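Local coordinates for bilirubin-inducible fluorescent protein UnaG (Anguilla japonica, PDB 4I3B) that binds unconjugated bilirubin with high affinity inside a beta-barrel and, once loaded with it, emits green fluorescence when excited, at residues A[67-72]-A[88-93]; A[94-99]-A[109-114]. All coordinates share one frame; numbering follows the deposited sequence.

Interaction 1 (A[67-72]-A[88-93]); sequences VKFKLG and SVVNLV. With BLR (3-[5-[(Z)-(4-ethenyl-3-methyl-5-oxidanylidene-pyrrol-2-ylidene)methyl]-2-[[5-[(Z)-(3-ethenyl-4-methyl-5-oxidanylidene-pyrrol-2-ylidene)methyl]-3-(3-hydroxy-3-oxopropyl)-4-methyl-1H-pyrrol-2-yl]methyl]-4-methyl-1H-pyrrol-3-yl]propanoic acid), chain G.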
loop_
_atom_site.group_PDB
_atom_site.type_symbol
_atom_site.label_atom_id
_atom_site.label_comp_id
_atom_site.label_asym_id
_atom_site.label_seq_id
_atom_site.Cartn_x
_atom_site.Cartn_y
_atom_site.Cartn_z
ATOM N N VAL A 67 -2.387 1.923 9.000
ATOM C CA VAL A 67 -1.004 2.018 9.426
ATOM C C VAL A 67 -0.729 3.451 9.854
ATOM O O VAL A 67 -1.318 4.411 9.318
ATOM C CB VAL A 67 -0.010 1.607 8.322
ATOM C CG1 VAL A 67 -0.090 0.101 8.030
ATOM C CG2 VAL A 67 -0.203 2.412 7.060
ATOM N N LYS A 68 0.151 3.595 10.845
ATOM C CA LYS A 68 0.604 4.884 11.347
ATOM C C LYS A 68 2.117 4.827 11.432
ATOM O O LYS A 68 2.657 3.888 12.014
ATOM C CB LYS A 68 0.064 5.139 12.764
ATOM C CG LYS A 68 -1.429 5.307 12.891
ATOM C CD LYS A 68 -1.798 5.786 14.297
ATOM C CE LYS A 68 -3.219 6.329 14.345
ATOM N NZ LYS A 68 -3.621 6.783 15.711
ATOM N N PHE A 69 2.803 5.827 10.899
ATOM C CA PHE A 69 4.256 5.810 10.913
ATOM C C PHE A 69 4.865 7.196 10.841
ATOM O O PHE A 69 4.213 8.168 10.438
ATOM C CB PHE A 69 4.792 4.964 9.745
ATOM C CG PHE A 69 4.269 5.402 8.394
ATOM C CD1 PHE A 69 4.910 6.422 7.685
ATOM C CD2 PHE A 69 3.153 4.793 7.830
ATOM C CE1 PHE A 69 4.435 6.833 6.419
ATOM C CE2 PHE A 69 2.681 5.204 6.586
ATOM C CZ PHE A 69 3.323 6.225 5.888
ATOM N N LYS A 70 6.127 7.256 11.234
ATOM C CA LYS A 70 6.964 8.419 11.060
ATOM C C LYS A 70 8.008 8.089 9.989
ATOM O O LYS A 70 8.620 7.022 10.019
ATOM C CB LYS A 70 7.617 8.758 12.405
ATOM C CG LYS A 70 8.627 9.890 12.349
ATOM C CD LYS A 70 9.008 10.352 13.748
ATOM C CE LYS A 70 10.321 11.114 13.734
ATOM N NZ LYS A 70 10.269 12.361 12.915
ATOM N N LEU A 71 8.229 8.991 9.038
ATOM C CA LEU A 71 9.215 8.735 7.995
ATOM C C LEU A 71 10.541 8.349 8.615
ATOM O O LEU A 71 11.018 9.004 9.556
ATOM C CB LEU A 71 9.417 9.964 7.106
ATOM C CG LEU A 71 8.175 10.402 6.330
ATOM C CD1 LEU A 71 8.443 11.678 5.551
ATOM C CD2 LEU A 71 7.730 9.300 5.394
ATOM N N GLY A 72 11.151 7.304 8.083
ATOM C CA GLY A 72 12.454 6.866 8.521
ATOM C C GLY A 72 12.463 5.965 9.737
ATOM O O GLY A 72 13.515 5.472 10.112
ATOM N N SER A 88 8.366 -2.679 8.798
ATOM C CA SER A 88 8.119 -1.755 7.687
ATOM C C SER A 88 8.809 -0.409 7.918
ATOM O O SER A 88 8.996 0.011 9.062
ATOM C CB SER A 88 6.627 -1.530 7.546
ATOM O OG SER A 88 6.040 -2.783 7.249
ATOM N N VAL A 89 9.150 0.275 6.839
ATOM C CA VAL A 89 9.711 1.609 6.962
ATOM C C VAL A 89 9.357 2.387 5.707
ATOM O O VAL A 89 9.297 1.820 4.603
ATOM C CB VAL A 89 11.243 1.581 7.208
ATOM C CG1 VAL A 89 12.004 1.068 5.980
ATOM C CG2 VAL A 89 11.734 2.956 7.678
ATOM N N VAL A 90 9.096 3.674 5.883
ATOM C CA VAL A 90 8.694 4.527 4.788
ATOM C C VAL A 90 9.633 5.727 4.706
ATOM O O VAL A 90 9.949 6.318 5.726
ATOM C CB VAL A 90 7.248 5.015 4.978
ATOM C CG1 VAL A 90 6.742 5.673 3.681
ATOM C CG2 VAL A 90 6.332 3.829 5.379
ATOM N N ASN A 91 10.059 6.081 3.501
ATOM C CA ASN A 91 10.928 7.235 3.295
ATOM C C ASN A 91 10.598 7.888 1.968
ATOM O O ASN A 91 10.090 7.249 1.045
ATOM C CB ASN A 91 12.390 6.825 3.185
ATOM C CG ASN A 91 12.939 6.230 4.432
ATOM O OD1 ASN A 91 13.397 6.935 5.320
ATOM N ND2 ASN A 91 12.956 4.898 4.493
ATOM N N LEU A 92 10.947 9.155 1.841
ATOM C CA LEU A 92 10.882 9.842 0.565
ATOM C C LEU A 92 12.160 9.637 -0.274
ATOM O O LEU A 92 13.265 9.601 0.264
ATOM C CB LEU A 92 10.685 11.339 0.812
ATOM C CG LEU A 92 9.337 11.700 1.428
ATOM C CD1 LEU A 92 9.379 13.023 2.168
ATOM C CD2 LEU A 92 8.327 11.747 0.323
ATOM N N VAL A 93 11.984 9.529 -1.594
ATOM C CA VAL A 93 13.068 9.582 -2.575
ATOM C C VAL A 93 12.567 10.593 -3.610
ATOM O O VAL A 93 11.663 10.286 -4.399
ATOM C CB VAL A 93 13.307 8.228 -3.307
ATOM C CG1 VAL A 93 14.541 8.309 -4.234
ATOM C CG2 VAL A 93 13.487 7.108 -2.341
HETATM C CHA BLR G . -4.074 -1.331 0.290
HETATM N NA BLR G . -2.514 0.452 1.176
HETATM C C1A BLR G . -3.262 -0.664 1.386
HETATM C C2A BLR G . -3.048 -1.116 2.678
HETATM C C3A BLR G . -2.124 -0.242 3.252
HETATM C C4A BLR G . -1.814 0.724 2.303
HETATM C CMA BLR G . -1.578 -0.308 4.647
HETATM C CAA BLR G . -3.701 -2.300 3.319
HETATM C CBA BLR G . -2.818 -3.482 3.387
HETATM C CGA BLR G . -3.444 -4.653 4.055
HETATM O O1A BLR G . -4.700 -4.801 4.079
HETATM O O2A BLR G . -2.643 -5.473 4.633
HETATM C CHB BLR G . -0.885 1.844 2.531
HETATM N NB BLR G . -1.497 3.326 0.671
HETATM C C1B BLR G . -0.744 3.010 1.823
HETATM C C2B BLR G . 0.159 4.062 2.067
HETATM C C3B BLR G . 0.023 5.003 1.205
HETATM C C4B BLR G . -1.032 4.678 0.159
HETATM C CMB BLR G . 1.132 4.046 3.230
HETATM O OB BLR G . -1.468 5.232 -0.789
HETATM C CAB BLR G . 0.768 6.284 1.133
HETATM C CBB BLR G . 0.576 7.238 0.172
HETATM N NC BLR G . -5.928 -6.271 0.514
HETATM C C1C BLR G . -6.990 -7.318 0.887
HETATM C C2C BLR G . -6.135 -8.522 1.080
HETATM C C3C BLR G . -4.887 -8.264 0.891
HETATM C C4C BLR G . -4.654 -6.941 0.558
HETATM C CMC BLR G . -6.761 -9.811 1.495
HETATM O OC BLR G . -8.175 -7.137 0.944
HETATM C CAC BLR G . -3.765 -9.208 1.046
HETATM C CBC BLR G . -3.842 -10.511 0.682
HETATM C CHD BLR G . -3.478 -6.318 0.298
HETATM N ND BLR G . -4.104 -3.836 0.296
HETATM C C1D BLR G . -3.261 -4.872 0.130
HETATM C C2D BLR G . -1.957 -4.302 -0.266
HETATM C C3D BLR G . -2.083 -2.939 -0.329
HETATM C C4D BLR G . -3.459 -2.579 0.058
HETATM C CMD BLR G . -0.762 -5.147 -0.561
HETATM C CAD BLR G . -0.975 -1.980 -0.669
HETATM C CBD BLR G . -1.086 -1.532 -2.113
HETATM C CGD BLR G . -2.053 -0.413 -2.251
HETATM O O1D BLR G . -3.035 -0.553 -3.002
HETATM O O2D BLR G . -1.881 0.679 -1.661
HETATM O O HOH W 1 8.474 4.576 8.583
#

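Interaction 2 (A[94-99]-A[109-114]); sequences GEKLVY and TYVREI. With BLR (3-[5-[(Z)-(4-ethenyl-3-methyl-5-oxidanylidene-pyrrol-2-ylidene)methyl]-2-[[5-[(Z)-(3-ethenyl-4-methyl-5-oxidanylidene-pyrrol-2-ylidene)methyl]-3-(3-hydroxy-3-oxopropyl)-4-methyl-1H-pyrrol-2-yl]methyl]-4-methyl-1H-pyrrol-3-yl]propanoic acid), chain G.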
loop_
_atom_site.group_PDB
_atom_site.type_symbol
_atom_site.label_atom_id
_atom_site.label_comp_id
_atom_site.label_asym_id
_atom_site.label_seq_id
_atom_site.Cartn_x
_atom_site.Cartn_y
_atom_site.Cartn_z
ATOM N N GLY A 94 13.088 11.817 -3.574
ATOM C CA GLY A 94 12.533 12.851 -4.418
ATOM C C GLY A 94 11.088 13.096 -4.047
ATOM O O GLY A 94 10.802 13.282 -2.858
ATOM N N GLU A 95 10.200 13.058 -5.051
ATOM C CA GLU A 95 8.745 13.193 -4.895
ATOM C C GLU A 95 8.007 11.871 -4.633
ATOM O O GLU A 95 6.782 11.852 -4.529
ATOM C CB GLU A 95 8.130 13.787 -6.169
ATOM C CG GLU A 95 8.632 15.170 -6.525
ATOM C CD GLU A 95 7.900 16.270 -5.790
ATOM O OE1 GLU A 95 6.642 16.217 -5.704
ATOM O OE2 GLU A 95 8.590 17.197 -5.306
ATOM N N LYS A 96 8.736 10.772 -4.582
ATOM C CA LYS A 96 8.112 9.477 -4.391
ATOM C C LYS A 96 8.151 9.060 -2.924
ATOM O O LYS A 96 9.100 9.380 -2.193
ATOM C CB LYS A 96 8.871 8.418 -5.181
ATOM C CG LYS A 96 9.043 8.668 -6.676
ATOM C CD LYS A 96 10.017 7.630 -7.242
ATOM C CE LYS A 96 10.290 7.776 -8.729
ATOM N NZ LYS A 96 11.284 6.733 -9.181
ATOM N N LEU A 97 7.133 8.308 -2.512
ATOM C CA LEU A 97 7.084 7.736 -1.174
ATOM C C LEU A 97 7.360 6.271 -1.341
ATOM O O LEU A 97 6.643 5.575 -2.084
ATOM C CB LEU A 97 5.716 7.944 -0.557
ATOM C CG LEU A 97 5.597 7.639 0.916
ATOM C CD1 LEU A 97 6.349 8.713 1.743
ATOM C CD2 LEU A 97 4.116 7.548 1.242
ATOM N N VAL A 98 8.403 5.796 -0.676
ATOM C CA VAL A 98 8.856 4.418 -0.840
ATOM C C VAL A 98 8.731 3.643 0.457
ATOM O O VAL A 98 9.250 4.061 1.492
ATOM C CB VAL A 98 10.299 4.374 -1.323
ATOM C CG1 VAL A 98 10.768 2.949 -1.404
ATOM C CG2 VAL A 98 10.429 5.084 -2.657
ATOM N N TYR A 99 8.019 2.530 0.391
ATOM C CA TYR A 99 7.606 1.741 1.550
ATOM C C TYR A 99 8.219 0.355 1.402
ATOM O O TYR A 99 8.014 -0.313 0.371
ATOM C CB TYR A 99 6.073 1.677 1.514
ATOM C CG TYR A 99 5.330 1.161 2.728
ATOM C CD1 TYR A 99 5.513 -0.122 3.249
ATOM C CD2 TYR A 99 4.386 1.974 3.334
ATOM C CE1 TYR A 99 4.724 -0.587 4.362
ATOM C CE2 TYR A 99 3.638 1.532 4.403
ATOM C CZ TYR A 99 3.795 0.272 4.912
ATOM O OH TYR A 99 3.006 -0.120 5.969
ATOM N N THR A 109 8.788 -4.015 -1.911
ATOM C CA THR A 109 8.770 -2.569 -1.984
ATOM C C THR A 109 7.514 -2.045 -2.690
ATOM O O THR A 109 7.047 -2.634 -3.674
ATOM C CB THR A 109 10.051 -2.097 -2.711
ATOM O OG1 THR A 109 11.191 -2.670 -2.057
ATOM C CG2 THR A 109 10.179 -0.570 -2.719
ATOM N N TYR A 110 7.006 -0.936 -2.190
ATOM C CA TYR A 110 5.912 -0.194 -2.818
ATOM C C TYR A 110 6.401 1.211 -3.081
ATOM O O TYR A 110 6.847 1.883 -2.162
ATOM C CB TYR A 110 4.703 -0.112 -1.895
ATOM C CG TYR A 110 4.290 -1.385 -1.255
ATOM C CD1 TYR A 110 5.032 -1.932 -0.204
ATOM C CD2 TYR A 110 3.148 -2.069 -1.683
ATOM C CE1 TYR A 110 4.650 -3.114 0.389
ATOM C CE2 TYR A 110 2.766 -3.243 -1.084
ATOM C CZ TYR A 110 3.495 -3.764 -0.042
ATOM O OH TYR A 110 3.080 -4.938 0.539
ATOM N N VAL A 111 6.307 1.671 -4.328
ATOM C CA VAL A 111 6.703 3.035 -4.700
ATOM C C VAL A 111 5.417 3.754 -5.082
ATOM O O VAL A 111 4.675 3.294 -5.961
ATOM C CB VAL A 111 7.709 3.062 -5.864
ATOM C CG1 VAL A 111 8.038 4.476 -6.264
ATOM C CG2 VAL A 111 8.991 2.269 -5.525
ATOM N N ARG A 112 5.172 4.891 -4.442
ATOM C CA ARG A 112 3.962 5.670 -4.614
ATOM C C ARG A 112 4.294 7.074 -5.105
ATOM O O ARG A 112 5.168 7.753 -4.581
ATOM C CB ARG A 112 3.160 5.692 -3.306
ATOM C CG ARG A 112 2.566 4.321 -3.001
ATOM C CD ARG A 112 1.829 4.306 -1.701
ATOM N NE ARG A 112 1.161 3.035 -1.466
ATOM C CZ ARG A 112 1.558 2.083 -0.621
ATOM N NH1 ARG A 112 2.680 2.181 0.096
ATOM N NH2 ARG A 112 0.818 0.995 -0.507
ATOM N N GLU A 113 3.537 7.507 -6.110
ATOM C CA GLU A 113 3.757 8.778 -6.783
ATOM C C GLU A 113 2.410 9.310 -7.241
ATOM O O GLU A 113 1.481 8.527 -7.458
ATOM C CB GLU A 113 4.625 8.565 -8.033
ATOM C CG GLU A 113 5.548 7.319 -7.983
ATOM C CD GLU A 113 6.309 7.054 -9.284
ATOM O OE1 GLU A 113 6.320 5.875 -9.766
ATOM O OE2 GLU A 113 6.895 8.031 -9.831
ATOM N N ILE A 114 2.303 10.624 -7.403
ATOM C CA ILE A 114 1.131 11.213 -8.021
ATOM C C ILE A 114 1.445 11.463 -9.489
ATOM O O ILE A 114 2.469 12.057 -9.815
ATOM C CB ILE A 114 0.747 12.509 -7.308
ATOM C CG1 ILE A 114 0.590 12.252 -5.806
ATOM C CG2 ILE A 114 -0.530 13.086 -7.897
ATOM C CD1 ILE A 114 -0.514 11.276 -5.483
HETATM C CHA BLR G . -4.074 -1.331 0.290
HETATM N NA BLR G . -2.514 0.452 1.176
HETATM C C1A BLR G . -3.262 -0.664 1.386
HETATM C C2A BLR G . -3.048 -1.116 2.678
HETATM C C3A BLR G . -2.124 -0.242 3.252
HETATM C C4A BLR G . -1.814 0.724 2.303
HETATM C CMA BLR G . -1.578 -0.308 4.647
HETATM C CAA BLR G . -3.701 -2.300 3.319
HETATM C CBA BLR G . -2.818 -3.482 3.387
HETATM C CGA BLR G . -3.444 -4.653 4.055
HETATM O O1A BLR G . -4.700 -4.801 4.079
HETATM O O2A BLR G . -2.643 -5.473 4.633
HETATM C CHB BLR G . -0.885 1.844 2.531
HETATM N NB BLR G . -1.497 3.326 0.671
HETATM C C1B BLR G . -0.744 3.010 1.823
HETATM C C2B BLR G . 0.159 4.062 2.067
HETATM C C3B BLR G . 0.023 5.003 1.205
HETATM C C4B BLR G . -1.032 4.678 0.159
HETATM C CMB BLR G . 1.132 4.046 3.230
HETATM O OB BLR G . -1.468 5.232 -0.789
HETATM C CAB BLR G . 0.768 6.284 1.133
HETATM C CBB BLR G . 0.576 7.238 0.172
HETATM N NC BLR G . -5.928 -6.271 0.514
HETATM C C1C BLR G . -6.990 -7.318 0.887
HETATM C C2C BLR G . -6.135 -8.522 1.080
HETATM C C3C BLR G . -4.887 -8.264 0.891
HETATM C C4C BLR G . -4.654 -6.941 0.558
HETATM C CMC BLR G . -6.761 -9.811 1.495
HETATM O OC BLR G . -8.175 -7.137 0.944
HETATM C CAC BLR G . -3.765 -9.208 1.046
HETATM C CBC BLR G . -3.842 -10.511 0.682
HETATM C CHD BLR G . -3.478 -6.318 0.298
HETATM N ND BLR G . -4.104 -3.836 0.296
HETATM C C1D BLR G . -3.261 -4.872 0.130
HETATM C C2D BLR G . -1.957 -4.302 -0.266
HETATM C C3D BLR G . -2.083 -2.939 -0.329
HETATM C C4D BLR G . -3.459 -2.579 0.058
HETATM C CMD BLR G . -0.762 -5.147 -0.561
HETATM C CAD BLR G . -0.975 -1.980 -0.669
HETATM C CBD BLR G . -1.086 -1.532 -2.113
HETATM C CGD BLR G . -2.053 -0.413 -2.251
HETATM O O1D BLR G . -3.035 -0.553 -3.002
HETATM O O2D BLR G . -1.881 0.679 -1.661
HETATM O O HOH W 2 4.964 11.850 -7.053
HETATM O O HOH W 3 9.269 4.519 -9.758
HETATM O O HOH W 4 4.975 3.689 -0.861
#

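Interaction 1 (A[67-72]-A[88-93])
The backbone carbonyl of V90 takes the amide of G72: G72 N to V90 O is 2.8 Å, with an N-H...O angle of 163°, and the donor lies nearly in line with the C=O bond. L71 CA adds a CA-H...O contact to the same oxygen. Two residues before G72, at the end of strand 64-70, the direct bond gives way to a water, which donates to K70 O and accepts from V90 N. Glycine suits position 72 because its positive phi of 84° would press a CB against the preceding carbonyl oxygen. G72 CA lies 3.3 Å from N91 OD1.

On the barrel side, F69 CG sits between its backbone N and carbonyl carbon (chi1 55°), and from there the ring lies against V90. V90 CG2 stands over the ring centre as a CH-pi contact, 3.7 Å from the centroid, while V90 CB approaches F69 CE1 at 3.6 Å. The bilirubin methyl CMB meets the ring at its edge, 3.9 Å from F69 CE2. An alanine in place of F69 would remove the ring and probably open a gap between V90 CG2, this methyl and strand 64-70. Farther out, L71 CD1 touches L92 CD1 at 3.8 Å, two branched apolar ends meeting beside V2.

Strand 64-70 and strand 75-77, the neighbour of 86-93, are the sheet's outermost strands; a gap there, bridged by side chains and water, is characteristic of the fatty-acid binding protein barrel.

Interaction 2 (A[94-99]-A[109-114])
L97 to Y99 pair with Y110 to R112 as the antiparallel strands of a beta hairpin in the wall of the lipocalin-like barrel. L97 with R112 and Y99 with Y110 are hydrogen-bonded pairs, each closed by two amide-carbonyl bonds, of which Y110 N to Y99 O is 2.8 Å; V98 with V111 between them is a non-hydrogen-bonded pair.

The face carrying L97, Y99, Y110 and R112 is buried against bilirubin. Y99 and Y110 run side by side, CD1 to CD1 at 3.9 Å, with their planes at 78°. Y99 OH is hydrogen-bonded to E77, on strand 75-77, and Y110 OH to Q101, farther along strand 96-103; tyrosine suits these places, its ring packing by the pigment while its hydroxyl finds a polar partner. R112, extended from CG to NE, lays one face of its guanidinium over the pigment, with BLR C1B 3.4 Å above the plane, and its long, flat end can lie against the pigment and still donate from its rim.

On the face of V98 and V111 the packing is more open, V98 CG2 to V111 CG2 being 4.3 Å. V98 CG1 meets T109 CG2 at 3.8 Å, beta-branched residues well suited to a strand. K96 and E113 lie alongside each other, yet K96 NZ and E113 OE2 stay 4.6 Å apart, and a water bridges K96 NZ to E113 OE1. At the end of the pairing another water joins E95 O to I114 N.

On the pigment side a water donates to L97 O and Y110 O and accepts from R112 NH1, while R112 NH2 donates to the carboxyl oxygen BLR O2D at 3.0 Å, with an N-H...O angle of 165°.

In the fold
Strands 86-93 and 96-103 are consecutive in the chain and adjacent in the sheet, so interaction 1 runs directly into interaction 2, their centres about 10 Å apart. N91 O lies 2.8 Å from V98 N, a probable hydrogen bond across the seam. V90 joins the two apolar layers, its CG2 3.4 Å from Y99 CD2 and its CG1 3.6 Å from L97 CG. Both contacts touch bilirubin, and both reach its methyl CMB, through F69 of interaction 1 and Y99 of interaction 2. Interaction 1 gives the pigment apolar surface, whereas interaction 2 also supplies a charged donor, R112; N57, T61, S80, R132 and Y134 provide further hydrogen bonds from elsewhere in the barrel.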